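Side-chain contacts in probable histone-lysine N-methyltransferase, H3 lysine-9 specific SUVH9 (PDB 4NJ5), which lacks methyltransferase activity of its own, takes part in gene silencing, and may bind methylated DNA and recruit RNA polymerase V to chromatin: residues T240-V245 with I251-S256; Q274-Y279 with A458-H463; S319-Y324 with L330-P335; E364-L369 with G374-D379; A419-W424 with A490-P495. All coordinates share one frame; numbering follows the deposited sequence.

Contact 1: T240-V245 with I251-S256; sequences TNPLSV and INFDIS
Pro-242 and Leu-243 meet a single residue of 251-256, the ring of Phe-253, and no hydrogen bond spans the two segments. Asn-252 makes an Asx turn, its OD1 accepting from the backbone N of Asp-254 at 2.8 Å. Phe-253, in the middle of that turn, points its side chain at 240-245, and with CG beside the backbone N (chi1 -84°) the ring extends to Pro-242 and Leu-243. Its far end does the touching: CZ lies 3.6 Å from Pro-242 CG and, on the edge of the ring, 3.7 Å from Leu-243 CD1. Pro-242 comes obliquely, with CB and CG against CE1 and CZ. An alanine at Phe-253 is likely to leave Pro-242 CG and Leu-243 CD1 without their apolar partner and open a gap between the segments. Further along, Asp-254 OD1 accepts from Ser-256 OG at 2.8 Å, which ties the segment's end to the Asx turn. Across the way, Asn-241 O takes both N and OG of Ser-244, tightening the turn that carries Pro-242 and Leu-243. This small surface contact joins the turn that follows helix 228-240 to the residue just after strand 250-252, where Phe-253 also stacks on Tyr-250 and meets Tyr-265 of the adjacent strand 264-267 edge-to-face.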
# COMPACT_ATOMS: atom_id res chain seq x y z
N THR A 240 16.74 -10.57 -2.70
CA THR A 240 17.50 -11.81 -2.49
C THR A 240 18.81 -11.93 -3.28
O THR A 240 19.80 -12.47 -2.78
CB THR A 240 16.65 -13.08 -2.73
OG1 THR A 240 16.21 -13.12 -4.09
CG2 THR A 240 15.44 -13.09 -1.81
N ASN A 241 18.81 -11.46 -4.53
CA ASN A 241 20.00 -11.55 -5.37
C ASN A 241 20.02 -10.48 -6.46
O ASN A 241 19.91 -10.79 -7.65
CB ASN A 241 20.11 -12.95 -5.99
CG ASN A 241 21.43 -13.18 -6.70
OD1 ASN A 241 22.37 -12.39 -6.56
ND2 ASN A 241 21.51 -14.26 -7.46
N PRO A 242 20.17 -9.21 -6.05
CA PRO A 242 20.02 -8.04 -6.93
C PRO A 242 20.93 -8.03 -8.16
O PRO A 242 20.51 -7.56 -9.22
CB PRO A 242 20.37 -6.86 -6.01
CG PRO A 242 21.11 -7.45 -4.86
CD PRO A 242 20.54 -8.82 -4.68
N LEU A 243 22.15 -8.55 -8.03
CA LEU A 243 23.08 -8.53 -9.15
C LEU A 243 22.65 -9.46 -10.29
O LEU A 243 23.09 -9.29 -11.43
CB LEU A 243 24.50 -8.87 -8.69
CG LEU A 243 25.42 -7.70 -8.35
CD1 LEU A 243 24.94 -6.90 -7.15
CD2 LEU A 243 26.82 -8.22 -8.11
N SER A 244 21.79 -10.43 -9.99
CA SER A 244 21.34 -11.36 -11.01
C SER A 244 20.45 -10.67 -12.04
O SER A 244 20.42 -11.07 -13.21
CB SER A 244 20.60 -12.54 -10.39
OG SER A 244 19.32 -12.14 -9.91
N VAL A 245 19.73 -9.64 -11.62
CA VAL A 245 18.88 -8.90 -12.55
C VAL A 245 19.42 -7.50 -12.83
O VAL A 245 19.06 -6.89 -13.84
CB VAL A 245 17.42 -8.81 -12.05
CG1 VAL A 245 16.81 -10.20 -11.93
CG2 VAL A 245 17.35 -8.07 -10.72
N ILE A 251 25.70 1.30 -6.76
CA ILE A 251 26.88 1.97 -6.24
C ILE A 251 27.18 1.46 -4.84
O ILE A 251 28.32 1.14 -4.52
CB ILE A 251 26.64 3.49 -6.15
CG1 ILE A 251 26.26 4.05 -7.52
CG2 ILE A 251 27.86 4.19 -5.58
CD1 ILE A 251 25.49 5.35 -7.44
N ASN A 252 26.14 1.39 -4.02
CA ASN A 252 26.27 1.01 -2.63
C ASN A 252 24.96 0.41 -2.13
O ASN A 252 23.88 0.90 -2.46
CB ASN A 252 26.64 2.23 -1.79
CG ASN A 252 27.17 1.87 -0.42
OD1 ASN A 252 26.40 1.48 0.47
ND2 ASN A 252 28.48 2.01 -0.23
N PHE A 253 25.04 -0.66 -1.34
CA PHE A 253 23.84 -1.36 -0.89
C PHE A 253 23.32 -0.89 0.47
O PHE A 253 22.30 -1.38 0.96
CB PHE A 253 24.03 -2.87 -0.91
CG PHE A 253 23.79 -3.49 -2.26
CD1 PHE A 253 22.54 -3.42 -2.85
CD2 PHE A 253 24.82 -4.15 -2.93
CE1 PHE A 253 22.32 -3.99 -4.09
CE2 PHE A 253 24.60 -4.72 -4.16
CZ PHE A 253 23.35 -4.64 -4.75
N ASP A 254 24.03 0.06 1.08
CA ASP A 254 23.59 0.65 2.34
C ASP A 254 24.26 2.00 2.58
O ASP A 254 25.38 2.05 3.11
CB ASP A 254 23.89 -0.31 3.51
CG ASP A 254 23.26 0.16 4.81
OD1 ASP A 254 22.34 1.00 4.74
OD2 ASP A 254 23.67 -0.33 5.88
N ILE A 255 23.60 3.08 2.18
CA ILE A 255 24.11 4.44 2.40
C ILE A 255 23.79 4.85 3.82
O ILE A 255 24.46 5.70 4.40
CB ILE A 255 23.50 5.46 1.44
CG1 ILE A 255 21.99 5.56 1.67
CG2 ILE A 255 23.81 5.09 0.01
CD1 ILE A 255 21.35 6.72 0.92
N SER A 256 22.76 4.23 4.39
CA SER A 256 22.51 4.34 5.82
C SER A 256 23.76 3.90 6.53
O SER A 256 24.07 4.35 7.61
CB SER A 256 21.35 3.46 6.22
OG SER A 256 21.78 2.45 7.09

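Contact 2: Q274-Y279 with A458-H463; sequences QEPLYY and ACYISH
Tyr-460 reaches from its 3-10 turn into the angle between Pro-276 and Tyr-279. CB and CG stay on its own side of the contact; CG stands anti to the carbonyl carbon (chi1 -56°), which sends the ring out toward 274-279. Farther out, CE1 lies 3.6 Å from Pro-276 CB, with Pro-276 CG close by, and 4.1 Å from Tyr-279 CE2. CZ lies beside the same proline, near its CB and CA. At the tip, OH comes 3.1 Å from Tyr-279 CD2 and 3.3 Å from Pro-276 O. The two tyrosines form an offset edge-to-face pair, the edge of Tyr-460 toward the face of Tyr-279, with planes at 78° and centroids 5.9 Å apart. Tyr-279 OH gives a weak hydrogen bond to Glu-275 OE2, a light tie on its ring. Replacing Tyr-460 by an alanine would probably open a gap beside Pro-276 and leave the face of Tyr-279 without its aromatic partner. Arg-455 makes a cation-pi contact with each of the two rings. This is aromatic and proline packing away from the zinc sites, joining a loop of the pre-SET region to the SET domain, where Tyr-460 also rests on Val-375 of strand 373-377.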
# COMPACT_ATOMS: atom_id res chain seq x y z
N GLN A 274 27.12 10.27 -7.79
CA GLN A 274 27.00 9.53 -6.55
C GLN A 274 26.81 10.46 -5.36
O GLN A 274 27.33 10.19 -4.28
CB GLN A 274 28.25 8.66 -6.33
CG GLN A 274 28.55 7.66 -7.44
CD GLN A 274 29.77 6.81 -7.12
OE1 GLN A 274 30.41 6.99 -6.09
NE2 GLN A 274 30.08 5.87 -8.01
N GLU A 275 26.08 11.55 -5.56
CA GLU A 275 25.84 12.56 -4.52
C GLU A 275 25.36 12.06 -3.13
O GLU A 275 25.88 12.52 -2.12
CB GLU A 275 24.90 13.67 -5.02
CG GLU A 275 24.45 14.63 -3.92
CD GLU A 275 23.69 15.84 -4.44
OE1 GLU A 275 24.34 16.78 -4.95
OE2 GLU A 275 22.44 15.86 -4.33
N PRO A 276 24.39 11.13 -3.09
CA PRO A 276 23.89 10.70 -1.77
C PRO A 276 24.98 10.16 -0.83
O PRO A 276 24.83 10.28 0.39
CB PRO A 276 22.89 9.59 -2.11
CG PRO A 276 22.39 9.96 -3.45
CD PRO A 276 23.58 10.53 -4.17
N LEU A 277 26.04 9.59 -1.38
CA LEU A 277 27.16 9.09 -0.59
C LEU A 277 27.83 10.20 0.21
O LEU A 277 28.30 9.99 1.33
CB LEU A 277 28.19 8.43 -1.51
CG LEU A 277 28.34 6.91 -1.49
CD1 LEU A 277 27.04 6.22 -1.14
CD2 LEU A 277 28.86 6.41 -2.83
N TYR A 278 27.85 11.40 -0.35
CA TYR A 278 28.58 12.53 0.22
C TYR A 278 27.88 13.25 1.39
O TYR A 278 28.47 14.12 2.01
CB TYR A 278 28.93 13.50 -0.90
CG TYR A 278 29.73 12.84 -2.00
CD1 TYR A 278 30.82 12.04 -1.70
CD2 TYR A 278 29.37 12.99 -3.33
CE1 TYR A 278 31.55 11.44 -2.70
CE2 TYR A 278 30.10 12.39 -4.34
CZ TYR A 278 31.19 11.61 -4.01
OH TYR A 278 31.92 11.00 -4.99
N TYR A 279 26.64 12.89 1.67
CA TYR A 279 26.00 13.38 2.89
C TYR A 279 26.42 12.46 4.03
O TYR A 279 26.80 11.31 3.80
CB TYR A 279 24.47 13.37 2.78
CG TYR A 279 23.91 14.26 1.70
CD1 TYR A 279 23.65 15.60 1.95
CD2 TYR A 279 23.63 13.75 0.44
CE1 TYR A 279 23.13 16.41 0.95
CE2 TYR A 279 23.11 14.55 -0.55
CZ TYR A 279 22.86 15.88 -0.29
OH TYR A 279 22.35 16.69 -1.29
N ALA A 458 14.64 9.43 3.47
CA ALA A 458 13.42 10.19 3.22
C ALA A 458 13.66 11.55 2.57
O ALA A 458 12.75 12.11 1.95
CB ALA A 458 12.64 10.37 4.52
N CYS A 459 14.87 12.07 2.70
CA CYS A 459 15.18 13.38 2.16
C CYS A 459 15.42 13.34 0.66
O CYS A 459 15.58 14.38 0.02
CB CYS A 459 16.38 13.99 2.89
SG CYS A 459 16.05 14.34 4.64
N TYR A 460 15.44 12.14 0.10
CA TYR A 460 15.57 12.00 -1.35
C TYR A 460 14.20 11.80 -2.00
O TYR A 460 14.09 11.67 -3.22
CB TYR A 460 16.52 10.84 -1.70
CG TYR A 460 17.90 10.97 -1.07
CD1 TYR A 460 18.91 11.68 -1.71
CD2 TYR A 460 18.19 10.38 0.15
CE1 TYR A 460 20.17 11.80 -1.14
CE2 TYR A 460 19.45 10.50 0.73
CZ TYR A 460 20.43 11.21 0.08
OH TYR A 460 21.68 11.32 0.64
N ILE A 461 13.15 11.80 -1.18
CA ILE A 461 11.79 11.67 -1.70
C ILE A 461 11.40 12.89 -2.53
O ILE A 461 11.53 14.03 -2.09
CB ILE A 461 10.76 11.47 -0.56
CG1 ILE A 461 11.05 10.16 0.18
CG2 ILE A 461 9.34 11.46 -1.12
CD1 ILE A 461 10.06 9.85 1.29
N SER A 462 10.94 12.64 -3.76
CA SER A 462 10.65 13.72 -4.69
C SER A 462 9.34 14.43 -4.36
O SER A 462 8.54 13.93 -3.56
CB SER A 462 10.62 13.19 -6.13
OG SER A 462 9.61 12.21 -6.28
N HIS A 463 9.13 15.58 -4.99
CA HIS A 463 7.92 16.38 -4.76
C HIS A 463 6.82 16.07 -5.77
O HIS A 463 7.09 15.82 -6.94
CB HIS A 463 8.24 17.87 -4.82
CG HIS A 463 7.03 18.73 -4.98
ND1 HIS A 463 6.08 18.86 -3.98
CD2 HIS A 463 6.58 19.45 -6.03
CE1 HIS A 463 5.12 19.66 -4.40
NE2 HIS A 463 5.39 20.03 -5.64

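Contact 3: S319-Y324 with L330-P335; sequences SGEIAY and LIRQKP
Glu-321 and Arg-332 form a salt bridge across the two segments, their side chains crossing at about a right angle. Carboxylate and guanidinium are nearly coplanar, 11° apart, and NH1 alone serves both oxygens: OE2 at 2.7 Å, a bond weakened by its bent angle of 115°, and OE1 at 3.3 Å, straighter but also weak. The glutamate gets there with CG anti to its N (chi1 -169°) and an extended chain, while the arginine bends at chi3. The carbonyl of Ala-323 is the main backbone acceptor. Ile-331 N reaches it at 3.1 Å in a nearly straight bond, and water 1 donates to the same oxygen at 2.6 Å while accepting from Arg-332 N at 3.0 Å. One carbonyl thus serves two successive amides, the second through the water. Around these polar atoms, Lys-334 CD packs on Ala-323 CB at 4.0 Å, and Ile-331 CD1 lies against the backbone of Ile-322 and Tyr-324. Leu-330 O is taken by Trp-424 NE1, Tyr-324 O by Arg-351, and Lys-334 N by Gln-472. Tyr-324 and Leu-330 make a single beta bridge that closes a short excursion of the pre-SET domain; Ile-322, pointing away from 330-335, lies about 6 Å by its side chain from a zinc ion of the triangular three-zinc, nine-cysteine cluster characteristic of this domain.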
# COMPACT_ATOMS: atom_id res chain seq x y z
N SER A 319 -6.44 13.04 22.21
CA SER A 319 -7.82 13.48 21.99
C SER A 319 -8.84 12.36 22.05
O SER A 319 -9.87 12.40 21.39
CB SER A 319 -7.95 14.22 20.65
OG SER A 319 -7.19 15.42 20.65
N GLY A 320 -8.54 11.34 22.86
CA GLY A 320 -9.47 10.24 23.06
C GLY A 320 -9.30 9.09 22.08
O GLY A 320 -10.07 8.13 22.12
N GLU A 321 -8.30 9.16 21.21
CA GLU A 321 -8.11 8.09 20.24
C GLU A 321 -6.64 7.80 19.95
O GLU A 321 -5.93 8.64 19.40
CB GLU A 321 -8.85 8.38 18.94
CG GLU A 321 -8.91 7.19 17.99
CD GLU A 321 -9.45 7.55 16.62
OE1 GLU A 321 -9.18 8.68 16.15
OE2 GLU A 321 -10.14 6.71 16.01
N ILE A 322 -6.19 6.61 20.32
CA ILE A 322 -4.85 6.15 20.01
C ILE A 322 -4.66 6.14 18.50
O ILE A 322 -5.48 5.59 17.77
CB ILE A 322 -4.60 4.73 20.57
CG1 ILE A 322 -4.78 4.72 22.09
CG2 ILE A 322 -3.20 4.26 20.21
CD1 ILE A 322 -3.65 5.38 22.84
N ALA A 323 -3.58 6.76 18.04
CA ALA A 323 -3.35 6.96 16.61
C ALA A 323 -3.37 5.69 15.76
O ALA A 323 -3.76 5.73 14.59
CB ALA A 323 -2.06 7.72 16.38
N TYR A 324 -2.96 4.56 16.33
CA TYR A 324 -2.75 3.36 15.53
C TYR A 324 -3.62 2.19 15.96
O TYR A 324 -4.02 2.10 17.12
CB TYR A 324 -1.28 2.93 15.58
CG TYR A 324 -0.30 4.07 15.54
CD1 TYR A 324 0.18 4.56 14.34
CD2 TYR A 324 0.16 4.65 16.71
CE1 TYR A 324 1.09 5.60 14.30
CE2 TYR A 324 1.07 5.69 16.69
CZ TYR A 324 1.53 6.16 15.48
OH TYR A 324 2.43 7.21 15.45
N LEU A 330 -1.80 3.56 10.87
CA LEU A 330 -2.47 4.82 11.17
C LEU A 330 -3.96 4.71 10.84
O LEU A 330 -4.32 4.28 9.75
CB LEU A 330 -1.84 5.98 10.39
CG LEU A 330 -2.44 7.36 10.69
CD1 LEU A 330 -2.12 7.79 12.12
CD2 LEU A 330 -1.97 8.42 9.70
N ILE A 331 -4.81 5.09 11.79
CA ILE A 331 -6.25 5.03 11.60
C ILE A 331 -6.77 6.27 10.85
O ILE A 331 -7.48 6.14 9.85
CB ILE A 331 -6.99 4.89 12.94
CG1 ILE A 331 -6.54 3.61 13.66
CG2 ILE A 331 -8.50 4.87 12.72
CD1 ILE A 331 -7.05 3.49 15.09
N ARG A 332 -6.41 7.45 11.34
CA ARG A 332 -6.76 8.71 10.69
C ARG A 332 -5.65 9.74 10.92
O ARG A 332 -4.85 9.59 11.84
CB ARG A 332 -8.08 9.25 11.24
CG ARG A 332 -8.08 9.52 12.75
CD ARG A 332 -9.47 9.94 13.23
NE ARG A 332 -10.51 9.41 12.35
CZ ARG A 332 -11.12 8.24 12.51
NH1 ARG A 332 -10.81 7.45 13.53
NH2 ARG A 332 -12.04 7.87 11.64
N GLN A 333 -5.60 10.78 10.09
CA GLN A 333 -4.67 11.90 10.30
C GLN A 333 -5.01 12.66 11.59
O GLN A 333 -6.18 12.78 11.96
CB GLN A 333 -4.72 12.89 9.12
CG GLN A 333 -4.13 12.38 7.81
CD GLN A 333 -4.02 13.48 6.76
OE1 GLN A 333 -3.85 14.65 7.09
NE2 GLN A 333 -4.12 13.10 5.48
N LYS A 334 -3.98 13.16 12.27
CA LYS A 334 -4.15 14.03 13.44
C LYS A 334 -3.03 15.07 13.45
O LYS A 334 -1.97 14.83 12.89
CB LYS A 334 -4.21 13.23 14.76
CG LYS A 334 -3.55 11.86 14.73
CD LYS A 334 -4.43 10.81 15.45
CE LYS A 334 -4.90 11.29 16.82
NZ LYS A 334 -3.80 11.35 17.81
N PRO A 335 -3.25 16.25 14.06
CA PRO A 335 -2.22 17.29 14.01
C PRO A 335 -0.96 16.93 14.80
O PRO A 335 0.12 17.47 14.54
CB PRO A 335 -2.91 18.50 14.66
CG PRO A 335 -3.95 17.91 15.55
CD PRO A 335 -4.43 16.66 14.85
O HOH W 1 -5.11 7.85 14.02

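Contact 4: E364-L369 with G374-D379; sequences EVFRSL and GVRSLD
The ring of Phe-366 is covered on both faces by the neighbouring strand. On one lies the guanidinium of Arg-376, stacked with planes 13° apart and CZ 3.5 Å from the ring centroid, a cation-pi contact; on the other is Gly-374 CA, a CH-pi contact 4.2 Å from the same centroid. The glycine suits this spot, since a CB would run into Phe-366 CZ. At the edge of the guanidinium is Glu-364 OE2, in a salt bridge to Arg-376 NH1 whose modelled 2.4 Å is too short to be taken literally; carboxylate and guanidinium planes are steeply turned, 76° apart. Arg-376 lays its head over the ring by bending at chi3 (81°). Beneath, the backbones pair antiparallel: Glu-364 with Arg-376 and Phe-366 with Gly-374 are hydrogen-bonded pairs, each closed by two N-H to O bonds of 2.9 Å. Val-365 and Val-375, a non-hydrogen-bonded pair, turn to the other face and touch through their CG2 atoms. Glu-364 OE2 has a second salt bridge to Arg-246, and OE1 accepts from Tyr-250, so this carboxylate, shared by two arginines, is probably held in its charged form. The hairpin makes half of a four-stranded sheet, with 373-377 outermost and 363-367 lying parallel to strand 264-267.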
# COMPACT_ATOMS: atom_id res chain seq x y z
N GLU A 364 15.13 2.11 -1.68
CA GLU A 364 16.12 2.32 -2.71
C GLU A 364 16.09 3.76 -3.20
O GLU A 364 15.04 4.27 -3.60
CB GLU A 364 15.88 1.36 -3.88
CG GLU A 364 16.73 1.61 -5.10
CD GLU A 364 16.67 0.45 -6.09
OE1 GLU A 364 17.25 -0.61 -5.80
OE2 GLU A 364 16.03 0.61 -7.15
N VAL A 365 17.24 4.42 -3.12
CA VAL A 365 17.43 5.76 -3.65
C VAL A 365 18.03 5.59 -5.03
O VAL A 365 19.14 5.08 -5.18
CB VAL A 365 18.39 6.57 -2.77
CG1 VAL A 365 18.64 7.95 -3.37
CG2 VAL A 365 17.83 6.70 -1.36
N PHE A 366 17.29 5.99 -6.06
CA PHE A 366 17.71 5.73 -7.42
C PHE A 366 17.83 7.01 -8.23
O PHE A 366 17.08 7.97 -8.01
CB PHE A 366 16.74 4.76 -8.10
CG PHE A 366 15.37 5.33 -8.31
CD1 PHE A 366 14.44 5.33 -7.29
CD2 PHE A 366 15.02 5.88 -9.54
CE1 PHE A 366 13.18 5.86 -7.47
CE2 PHE A 366 13.76 6.40 -9.73
CZ PHE A 366 12.84 6.40 -8.70
N ARG A 367 18.78 7.03 -9.15
CA ARG A 367 18.98 8.16 -10.03
C ARG A 367 17.82 8.25 -11.00
O ARG A 367 17.28 7.22 -11.43
CB ARG A 367 20.31 8.01 -10.78
CG ARG A 367 20.65 9.16 -11.70
CD ARG A 367 21.27 10.33 -10.95
NE ARG A 367 21.86 11.30 -11.88
CZ ARG A 367 21.23 12.37 -12.35
NH1 ARG A 367 19.98 12.62 -11.98
NH2 ARG A 367 21.85 13.19 -13.19
N SER A 368 17.42 9.47 -11.32
CA SER A 368 16.33 9.73 -12.25
C SER A 368 16.66 11.01 -13.01
O SER A 368 17.56 11.75 -12.62
CB SER A 368 15.01 9.88 -11.48
OG SER A 368 14.16 10.84 -12.09
N LEU A 369 15.93 11.27 -14.09
CA LEU A 369 16.18 12.46 -14.90
C LEU A 369 15.25 13.60 -14.52
O LEU A 369 15.68 14.72 -14.27
CB LEU A 369 16.04 12.13 -16.38
CG LEU A 369 17.09 11.19 -16.97
CD1 LEU A 369 16.50 10.46 -18.17
CD2 LEU A 369 18.34 11.97 -17.38
N GLY A 374 15.32 9.77 -6.57
CA GLY A 374 14.01 9.37 -6.10
C GLY A 374 14.11 8.20 -5.14
O GLY A 374 15.16 7.60 -5.00
N VAL A 375 13.01 7.90 -4.47
CA VAL A 375 12.99 6.80 -3.52
C VAL A 375 11.84 5.85 -3.85
O VAL A 375 10.72 6.28 -4.10
CB VAL A 375 12.81 7.31 -2.08
CG1 VAL A 375 12.76 6.15 -1.11
CG2 VAL A 375 13.92 8.29 -1.72
N ARG A 376 12.14 4.56 -3.85
CA ARG A 376 11.12 3.53 -4.06
C ARG A 376 11.31 2.44 -3.01
O ARG A 376 12.37 2.33 -2.41
CB ARG A 376 11.24 2.94 -5.46
CG ARG A 376 12.65 2.48 -5.80
CD ARG A 376 12.67 1.56 -7.01
NE ARG A 376 12.62 2.28 -8.28
CZ ARG A 376 13.67 2.47 -9.08
NH1 ARG A 376 14.86 2.01 -8.74
NH2 ARG A 376 13.52 3.13 -10.22
N SER A 377 10.28 1.63 -2.79
CA SER A 377 10.36 0.55 -1.81
C SER A 377 10.43 -0.82 -2.48
O SER A 377 9.72 -1.08 -3.45
CB SER A 377 9.15 0.59 -0.88
OG SER A 377 9.10 -0.56 -0.06
N LEU A 378 11.29 -1.69 -1.96
CA LEU A 378 11.33 -3.08 -2.44
C LEU A 378 10.18 -3.86 -1.83
O LEU A 378 9.76 -4.89 -2.37
CB LEU A 378 12.66 -3.76 -2.09
CG LEU A 378 13.99 -3.08 -2.41
CD1 LEU A 378 15.13 -4.08 -2.31
CD2 LEU A 378 14.00 -2.42 -3.77
N ASP A 379 9.67 -3.38 -0.71
CA ASP A 379 8.61 -4.07 0.00
C ASP A 379 7.25 -3.52 -0.39
O ASP A 379 7.15 -2.41 -0.91
CB ASP A 379 8.81 -3.95 1.51
CG ASP A 379 10.19 -4.41 1.96
OD1 ASP A 379 10.74 -5.33 1.33
OD2 ASP A 379 10.72 -3.85 2.94

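Contact 5: A419-W424 with A490-P495; sequences ARWEDW and AAENIP
Ala-491 CB sits over the five-membered ring of Trp-421, 3.3 Å from its centroid and only 10° off the ring normal, a close CH-pi contact. The methyl meets the fused bond most nearly, CD2 and CE2 each at 3.4 Å, while Ala-491 O lies near CE3, 3.5 Å away. At the far end of the indole, Glu-492 OE1 comes to the edge of the ring, near its plane, 3.3 Å from CH2; its carboxylate is inclined 66° to the ring. The glutamate stands with CG between its backbone N and carbonyl carbon (chi1 57°) and an extended chain beyond, which brings the carboxylate up to CH2 at the end of the six-membered ring. On the opposite face of the indole lies the CG of Arg-420, the preceding residue, so the ring is sandwiched between an arginine methylene and an alanine methyl. The indole's rotation is fixed by its NE1, which donates to Pro-467 O. Arg-17 adds a cation-pi contact to the same ring and a hydrogen bond to Arg-420 O. The backbone is shaped by a type I turn from Trp-421 to Trp-424, closed by Trp-424 N to Trp-421 O at 3.2 Å. This packing joins the loop after helix 397-405 to the chain leaving strand 485-490; Trp-421 and Ala-491 both touch Ile-470 of strand 469-475, and the long N-terminal helix 8-35 packs against Trp-424.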
# COMPACT_ATOMS: atom_id res chain seq x y z
N ALA A 419 -3.39 16.88 2.61
CA ALA A 419 -4.81 17.20 2.47
C ALA A 419 -5.52 16.31 1.46
O ALA A 419 -6.74 16.16 1.51
CB ALA A 419 -5.00 18.67 2.13
N ARG A 420 -4.76 15.74 0.54
CA ARG A 420 -5.31 14.83 -0.46
C ARG A 420 -5.95 13.60 0.17
O ARG A 420 -6.92 13.04 -0.35
CB ARG A 420 -4.23 14.42 -1.47
CG ARG A 420 -4.52 13.12 -2.20
CD ARG A 420 -4.22 13.22 -3.68
NE ARG A 420 -3.19 12.28 -4.10
CZ ARG A 420 -3.20 11.63 -5.25
NH1 ARG A 420 -2.21 10.79 -5.55
NH2 ARG A 420 -4.19 11.80 -6.11
N TRP A 421 -5.42 13.18 1.32
CA TRP A 421 -5.86 11.94 1.94
C TRP A 421 -6.56 12.17 3.28
O TRP A 421 -6.51 11.32 4.16
CB TRP A 421 -4.66 11.01 2.14
CG TRP A 421 -3.85 10.82 0.90
CD1 TRP A 421 -2.81 11.60 0.47
CD2 TRP A 421 -4.02 9.80 -0.08
NE1 TRP A 421 -2.32 11.11 -0.71
CE2 TRP A 421 -3.05 10.00 -1.08
CE3 TRP A 421 -4.90 8.71 -0.22
CZ2 TRP A 421 -2.92 9.18 -2.19
CZ3 TRP A 421 -4.78 7.90 -1.32
CH2 TRP A 421 -3.80 8.13 -2.29
N GLU A 422 -7.21 13.32 3.43
CA GLU A 422 -7.88 13.63 4.69
C GLU A 422 -9.12 12.78 4.94
O GLU A 422 -9.61 12.71 6.07
CB GLU A 422 -8.16 15.13 4.81
CG GLU A 422 -6.91 15.95 5.15
CD GLU A 422 -7.18 17.43 5.30
OE1 GLU A 422 -8.36 17.84 5.20
OE2 GLU A 422 -6.22 18.19 5.53
N ASP A 423 -9.63 12.14 3.90
CA ASP A 423 -10.79 11.26 4.03
C ASP A 423 -10.41 9.87 4.54
O ASP A 423 -11.26 9.00 4.68
CB ASP A 423 -11.54 11.14 2.70
CG ASP A 423 -12.25 12.42 2.32
OD1 ASP A 423 -12.47 13.28 3.22
OD2 ASP A 423 -12.60 12.58 1.13
N TRP A 424 -9.13 9.68 4.83
CA TRP A 424 -8.65 8.42 5.40
C TRP A 424 -9.25 8.20 6.78
O TRP A 424 -9.14 9.06 7.66
CB TRP A 424 -7.12 8.44 5.46
CG TRP A 424 -6.50 7.23 6.09
CD1 TRP A 424 -5.77 7.19 7.24
CD2 TRP A 424 -6.57 5.89 5.60
NE1 TRP A 424 -5.37 5.90 7.50
CE2 TRP A 424 -5.85 5.08 6.51
CE3 TRP A 424 -7.17 5.28 4.50
CZ2 TRP A 424 -5.71 3.70 6.34
CZ3 TRP A 424 -7.03 3.92 4.33
CH2 TRP A 424 -6.31 3.14 5.25
N ALA A 490 2.58 5.69 4.41
CA ALA A 490 2.00 5.36 3.12
C ALA A 490 0.52 5.75 3.13
O ALA A 490 -0.21 5.41 4.06
CB ALA A 490 2.15 3.88 2.82
N ALA A 491 0.09 6.47 2.11
CA ALA A 491 -1.29 6.94 2.04
C ALA A 491 -2.20 5.92 1.35
O ALA A 491 -3.43 5.99 1.49
CB ALA A 491 -1.36 8.29 1.35
N GLU A 492 -1.61 4.99 0.62
CA GLU A 492 -2.39 3.95 -0.06
C GLU A 492 -1.58 2.66 -0.17
O GLU A 492 -0.45 2.59 0.30
CB GLU A 492 -2.83 4.43 -1.45
CG GLU A 492 -1.68 4.85 -2.35
CD GLU A 492 -2.15 5.42 -3.67
OE1 GLU A 492 -3.36 5.32 -3.98
OE2 GLU A 492 -1.31 5.97 -4.41
N ASN A 493 -2.18 1.64 -0.78
CA ASN A 493 -1.47 0.39 -1.02
C ASN A 493 -0.50 0.54 -2.19
O ASN A 493 -0.88 0.44 -3.35
CB ASN A 493 -2.46 -0.75 -1.27
CG ASN A 493 -3.31 -1.06 -0.05
OD1 ASN A 493 -2.82 -1.06 1.08
ND2 ASN A 493 -4.60 -1.30 -0.27
N ILE A 494 0.77 0.78 -1.86
CA ILE A 494 1.79 1.04 -2.86
C ILE A 494 2.54 -0.23 -3.25
O ILE A 494 3.24 -0.82 -2.42
CB ILE A 494 2.82 2.07 -2.35
CG1 ILE A 494 2.10 3.30 -1.78
CG2 ILE A 494 3.80 2.45 -3.45
CD1 ILE A 494 3.02 4.28 -1.05
N PRO A 495 2.40 -0.67 -4.50
CA PRO A 495 3.18 -1.82 -4.97
C PRO A 495 4.67 -1.47 -5.02
O PRO A 495 5.01 -0.29 -5.14
CB PRO A 495 2.64 -2.07 -6.39
CG PRO A 495 1.96 -0.80 -6.78
CD PRO A 495 1.46 -0.18 -5.52

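In the fold
From the N terminus, contact 1 closes a short loop after helix 228-240. Contact 2 opens next, at 274-279, and closes only at 458-463; within that span contact 3 closes a short pre-SET loop (319-335) and contact 4 a beta hairpin. Contact 5 crosses contact 2, opening at 419-424 and closing at 490-495. Contacts 1, 2 and 4 cluster about one sheet: Ile-251 and Ile-255 pack on Leu-277, Ile-255 on Val-365, and Tyr-460 on Val-365 and Val-375. Contact 2 joins the pre-SET region to the SET domain. Contact 5 stays within the SET domain, and its touch with contact 3, through Leu-330 O and Trp-424 NE1, makes the second link, with helix 8-35 alongside.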